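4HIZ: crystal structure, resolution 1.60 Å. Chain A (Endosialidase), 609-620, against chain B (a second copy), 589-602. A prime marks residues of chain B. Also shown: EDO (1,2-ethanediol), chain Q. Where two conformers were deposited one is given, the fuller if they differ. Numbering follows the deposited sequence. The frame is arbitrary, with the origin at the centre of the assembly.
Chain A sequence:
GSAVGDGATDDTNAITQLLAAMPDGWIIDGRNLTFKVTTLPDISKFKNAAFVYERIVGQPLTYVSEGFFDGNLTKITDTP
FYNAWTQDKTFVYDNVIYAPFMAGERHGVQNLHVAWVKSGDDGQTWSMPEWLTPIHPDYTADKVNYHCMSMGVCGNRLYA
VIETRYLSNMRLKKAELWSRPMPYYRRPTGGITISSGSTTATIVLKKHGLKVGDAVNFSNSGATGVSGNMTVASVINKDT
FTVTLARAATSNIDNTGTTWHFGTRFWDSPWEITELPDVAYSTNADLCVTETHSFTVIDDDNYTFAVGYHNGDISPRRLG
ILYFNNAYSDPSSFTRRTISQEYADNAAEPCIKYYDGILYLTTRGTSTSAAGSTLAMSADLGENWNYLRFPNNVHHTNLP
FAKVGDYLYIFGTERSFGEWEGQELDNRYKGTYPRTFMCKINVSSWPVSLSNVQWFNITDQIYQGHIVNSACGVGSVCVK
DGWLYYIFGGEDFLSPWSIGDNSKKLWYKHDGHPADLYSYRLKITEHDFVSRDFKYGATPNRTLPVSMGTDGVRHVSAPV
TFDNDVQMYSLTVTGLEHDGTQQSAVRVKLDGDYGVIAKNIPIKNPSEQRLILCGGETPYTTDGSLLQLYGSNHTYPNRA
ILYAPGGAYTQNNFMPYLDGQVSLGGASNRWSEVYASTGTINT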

# COMPACT_ATOMS: atom_id res chain seq x y z
N GLN A 609 -5.60 12.43 -37.00
CA GLN A 609 -4.77 13.09 -35.97
C GLN A 609 -5.08 14.58 -35.77
O GLN A 609 -4.84 15.41 -36.68
CB GLN A 609 -3.28 12.97 -36.30
CG GLN A 609 -2.40 13.53 -35.17
CD GLN A 609 -0.93 13.56 -35.58
OE1 GLN A 609 -0.61 13.73 -36.76
NE2 GLN A 609 -0.03 13.40 -34.61
N ARG A 610 -5.57 14.91 -34.58
CA ARG A 610 -5.83 16.31 -34.25
C ARG A 610 -6.11 16.46 -32.77
O ARG A 610 -6.47 15.50 -32.06
CB ARG A 610 -7.05 16.81 -35.05
CG ARG A 610 -8.39 16.14 -34.65
CD ARG A 610 -9.41 16.42 -35.75
NE ARG A 610 -10.78 15.98 -35.47
CZ ARG A 610 -11.22 14.75 -35.65
NH1 ARG A 610 -10.40 13.76 -36.06
NH2 ARG A 610 -12.51 14.49 -35.43
N LEU A 611 -5.92 17.69 -32.31
CA LEU A 611 -6.23 18.06 -30.94
C LEU A 611 -7.46 18.97 -30.98
O LEU A 611 -7.49 19.92 -31.77
CB LEU A 611 -5.02 18.82 -30.32
CG LEU A 611 -5.22 19.26 -28.85
CD1 LEU A 611 -5.39 18.07 -27.88
CD2 LEU A 611 -4.06 20.18 -28.37
N ILE A 612 -8.47 18.68 -30.15
CA ILE A 612 -9.71 19.49 -30.17
C ILE A 612 -9.87 20.15 -28.79
O ILE A 612 -10.01 19.48 -27.77
CB ILE A 612 -10.98 18.65 -30.46
CG1 ILE A 612 -10.77 17.83 -31.74
CG2 ILE A 612 -12.20 19.60 -30.58
CD1 ILE A 612 -11.95 16.86 -32.00
N LEU A 613 -9.85 21.47 -28.77
CA LEU A 613 -10.04 22.22 -27.53
C LEU A 613 -11.47 22.69 -27.53
O LEU A 613 -11.91 23.30 -28.51
CB LEU A 613 -9.11 23.43 -27.51
CG LEU A 613 -7.62 23.09 -27.65
CD1 LEU A 613 -6.89 24.34 -28.06
CD2 LEU A 613 -7.08 22.56 -26.33
N CYS A 614 -12.21 22.41 -26.46
CA CYS A 614 -13.67 22.62 -26.46
C CYS A 614 -14.14 23.48 -25.32
O CYS A 614 -13.77 23.23 -24.17
CB CYS A 614 -14.40 21.27 -26.30
SG CYS A 614 -13.79 19.92 -27.30
N GLY A 615 -14.98 24.47 -25.62
CA GLY A 615 -15.55 25.31 -24.57
C GLY A 615 -16.72 24.63 -23.86
O GLY A 615 -17.12 25.10 -22.78
N GLY A 616 -17.30 23.60 -24.51
CA GLY A 616 -18.35 22.80 -23.89
C GLY A 616 -17.86 21.39 -23.58
O GLY A 616 -16.66 21.08 -23.69
N GLU A 617 -18.79 20.52 -23.19
CA GLU A 617 -18.43 19.25 -22.59
C GLU A 617 -18.01 18.19 -23.62
O GLU A 617 -17.26 17.25 -23.29
CB GLU A 617 -19.59 18.75 -21.69
CG GLU A 617 -19.25 17.47 -20.91
CD GLU A 617 -20.20 17.13 -19.74
OE1 GLU A 617 -20.67 18.02 -18.98
OE2 GLU A 617 -20.45 15.93 -19.55
N THR A 618 -18.44 18.37 -24.86
CA THR A 618 -18.14 17.40 -25.92
C THR A 618 -17.61 18.13 -27.17
O THR A 618 -17.87 19.32 -27.33
CB THR A 618 -19.41 16.61 -26.30
OG1 THR A 618 -20.44 17.51 -26.75
CG2 THR A 618 -19.93 15.82 -25.09
N PRO A 619 -16.91 17.40 -28.07
CA PRO A 619 -16.27 18.06 -29.21
C PRO A 619 -17.19 18.31 -30.40
O PRO A 619 -16.87 17.97 -31.54
CB PRO A 619 -15.13 17.09 -29.57
CG PRO A 619 -15.64 15.73 -29.15
CD PRO A 619 -16.45 16.01 -27.89
N TYR A 620 -18.30 18.98 -30.15
CA TYR A 620 -19.29 19.25 -31.19
C TYR A 620 -19.70 20.70 -31.07
O TYR A 620 -19.81 21.19 -29.96
CB TYR A 620 -20.54 18.39 -31.00
CG TYR A 620 -20.22 16.93 -31.04
CD1 TYR A 620 -19.93 16.29 -32.25
CD2 TYR A 620 -20.20 16.18 -29.88
CE1 TYR A 620 -19.61 14.95 -32.29
CE2 TYR A 620 -19.87 14.82 -29.91
CZ TYR A 620 -19.58 14.23 -31.11
OH TYR A 620 -19.27 12.89 -31.15
N LYS B 589 0.59 14.72 -23.24
CA LYS B 589 0.37 14.15 -24.56
C LYS B 589 -0.89 13.33 -24.53
O LYS B 589 -1.22 12.71 -23.51
CB LYS B 589 1.53 13.25 -25.00
CG LYS B 589 2.87 13.97 -25.09
CD LYS B 589 3.98 12.93 -25.24
CE LYS B 589 5.36 13.50 -24.93
NZ LYS B 589 6.48 12.51 -25.18
N LEU B 590 -1.60 13.34 -25.65
CA LEU B 590 -2.86 12.58 -25.74
C LEU B 590 -2.76 11.55 -26.83
O LEU B 590 -2.40 11.88 -27.97
CB LEU B 590 -4.04 13.50 -26.06
CG LEU B 590 -4.63 14.24 -24.84
CD1 LEU B 590 -3.69 15.32 -24.32
CD2 LEU B 590 -6.03 14.85 -25.13
N ASP B 591 -3.12 10.31 -26.51
CA ASP B 591 -3.23 9.26 -27.52
C ASP B 591 -4.59 9.31 -28.21
O ASP B 591 -5.22 10.36 -28.21
CB ASP B 591 -3.00 7.90 -26.88
CG ASP B 591 -1.57 7.71 -26.42
OD1 ASP B 591 -0.66 8.27 -27.09
OD2 ASP B 591 -1.34 6.95 -25.43
N GLY B 592 -5.03 8.19 -28.82
CA GLY B 592 -6.27 8.17 -29.54
C GLY B 592 -6.14 8.64 -30.99
O GLY B 592 -5.05 9.00 -31.45
N ASP B 593 -7.26 8.58 -31.72
CA ASP B 593 -7.31 9.15 -33.06
C ASP B 593 -7.37 10.68 -32.96
O ASP B 593 -6.73 11.41 -33.75
CB ASP B 593 -8.55 8.63 -33.80
CG ASP B 593 -8.43 7.17 -34.18
OD1 ASP B 593 -7.28 6.64 -34.17
OD2 ASP B 593 -9.48 6.56 -34.51
N TYR B 594 -8.11 11.18 -31.98
CA TYR B 594 -8.11 12.62 -31.68
C TYR B 594 -8.16 12.83 -30.17
O TYR B 594 -8.65 11.97 -29.42
CB TYR B 594 -9.27 13.34 -32.41
CG TYR B 594 -10.64 12.78 -32.14
CD1 TYR B 594 -11.14 11.71 -32.90
CD2 TYR B 594 -11.47 13.32 -31.15
CE1 TYR B 594 -12.40 11.20 -32.67
CE2 TYR B 594 -12.74 12.81 -30.92
CZ TYR B 594 -13.19 11.75 -31.68
OH TYR B 594 -14.45 11.24 -31.46
N GLY B 595 -7.60 13.95 -29.72
CA GLY B 595 -7.57 14.28 -28.30
C GLY B 595 -8.59 15.38 -28.03
O GLY B 595 -8.76 16.27 -28.87
N VAL B 596 -9.30 15.29 -26.90
CA VAL B 596 -10.33 16.23 -26.55
C VAL B 596 -9.96 16.85 -25.19
O VAL B 596 -9.76 16.12 -24.21
CB VAL B 596 -11.68 15.48 -26.42
CG1 VAL B 596 -12.78 16.42 -25.90
CG2 VAL B 596 -12.09 14.80 -27.75
N ILE B 597 -9.83 18.18 -25.13
CA ILE B 597 -9.69 18.89 -23.84
C ILE B 597 -10.95 19.72 -23.75
O ILE B 597 -11.18 20.58 -24.61
CB ILE B 597 -8.44 19.73 -23.85
CG1 ILE B 597 -7.25 18.76 -24.06
CG2 ILE B 597 -8.33 20.52 -22.54
CD1 ILE B 597 -5.94 19.43 -24.17
N ALA B 598 -11.79 19.44 -22.75
CA ALA B 598 -13.13 20.01 -22.77
C ALA B 598 -13.57 20.52 -21.40
O ALA B 598 -12.98 20.16 -20.35
CB ALA B 598 -14.17 18.95 -23.25
N LYS B 599 -14.66 21.29 -21.41
CA LYS B 599 -15.16 21.90 -20.20
C LYS B 599 -16.52 21.29 -19.86
O LYS B 599 -17.49 21.51 -20.58
CB LYS B 599 -15.28 23.43 -20.39
CG LYS B 599 -15.91 24.16 -19.17
CD LYS B 599 -14.92 24.14 -17.97
CE LYS B 599 -15.70 24.42 -16.68
NZ LYS B 599 -16.41 23.17 -16.25
N ASN B 600 -16.56 20.54 -18.77
CA ASN B 600 -17.84 19.99 -18.30
C ASN B 600 -18.86 21.07 -18.00
O ASN B 600 -18.52 22.22 -17.71
CB ASN B 600 -17.62 19.10 -17.08
CG ASN B 600 -17.03 17.74 -17.43
OD1 ASN B 600 -17.09 17.29 -18.56
ND2 ASN B 600 -16.47 17.07 -16.44
N ILE B 601 -20.15 20.70 -18.05
CA ILE B 601 -21.16 21.64 -17.62
C ILE B 601 -20.97 22.01 -16.14
O ILE B 601 -20.86 21.13 -15.27
CB ILE B 601 -22.57 21.03 -17.81
CG1 ILE B 601 -22.80 20.77 -19.31
CG2 ILE B 601 -23.64 22.00 -17.28
CD1 ILE B 601 -24.01 19.90 -19.61
N PRO B 602 -20.91 23.32 -15.85
CA PRO B 602 -20.72 23.67 -14.43
C PRO B 602 -21.90 23.26 -13.54
O PRO B 602 -23.07 23.34 -13.96
CB PRO B 602 -20.65 25.20 -14.45
CG PRO B 602 -20.07 25.52 -15.85
CD PRO B 602 -20.79 24.50 -16.74
C1 EDO Q . -15.02 14.72 -32.96
O1 EDO Q . -15.72 15.96 -33.12
C2 EDO Q . -16.00 13.56 -33.06
O2 EDO Q . -16.67 13.63 -34.32

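Two copies of the endosialidase join here through a parallel pairing of strands, 610-614 of chain A beside 594-599 of chain B, their axes 4.7 Å apart at closest approach and inclined by 16°; together the two stretches bury 835 Å². At the start of the chain B stretch, Lys589′ lies out of reach, but Leu590′ points toward chain A and sets CD2 4.3 Å from CD1 of Leu611. The turn that follows passes through Gly592′, whose backbone angles call for glycine, since a CB would be jammed against the preceding carbonyl. Asp593′ contributes its backbone: its O receives a CA-H...O contact from Gln609 CA at 3.4 Å, while its carboxylate is hydrogen-bonded elsewhere in the structure.

Tyr594′ shares a face of the sheet with Arg610, Ile612 and Val596′. The guanidinium of Arg610 lies over one face of its ring in an off-centre cation-pi contact, with Arg610 CZ 4.5 Å from the ring centroid, so the charge meets the aromatic electrons while the aliphatic part of the arginine packs beside the tyrosine, Arg610 CG to Tyr594′ CB being 3.7 Å. Ile612 CD1 approaches Tyr594′ CD2 at 3.7 Å. A molecule of 1,2-ethanediol, probably from the crystallisation liquor, sits nearby and donates a hydrogen bond from EDO O1 to Pro619 O at 2.8 Å; its C2 is 3.2 Å from Tyr594′ OH.

Gly595′ carries two of the strand hydrogen bonds: its N donates to Arg610 O (3.0 Å), and its O accepts from Ile612 N (2.7 Å). The absence of a side chain matters, because a CB would lie 2.7 Å from Leu590′ CD2, a clash, and a tight 3.4 Å from Leu611 CD1. Val596′ turns its branched side chain to the tyrosine face, where CG2 meets Pro619 CG at 3.9 Å and CG1 meets Cys614 SG at 3.9 Å.

Ile597′ repeats the pattern of Gly595′, as a parallel ladder requires: its N donates to Ile612 O (2.9 Å) and its O accepts from Cys614 N (2.8 Å). Its side chain lies on the same face as Leu611 and Leu613, and its CD1 is 4.0 Å from both Leu611 CD1 and Leu613 CD2, making a buried aliphatic cluster. Ala598′ is small enough for close packing, with CB 3.8 Å from Cys614 CB and 3.3 Å from Gly616 O.

Beyond Cys614 the chain A strand ends, and Lys599′ N donates to Gly616 O (3.0 Å) in the loop. The end of the Lys599′ side chain leads away from chain A; its NZ donates to Asn600′ O at 2.7 Å and is also hydrogen-bonded elsewhere in the structure, so the charged end of this buried residue has polar partners. Glu617 then extends along chain B: its CG passes 3.2 Å from Asn600′ OD1, and its OE1 accepts a nearly straight hydrogen bond from Ile601′ N (2.9 Å, 173°), a side-chain acceptor serving a backbone donor beyond the strand. Pro602′ makes no contact.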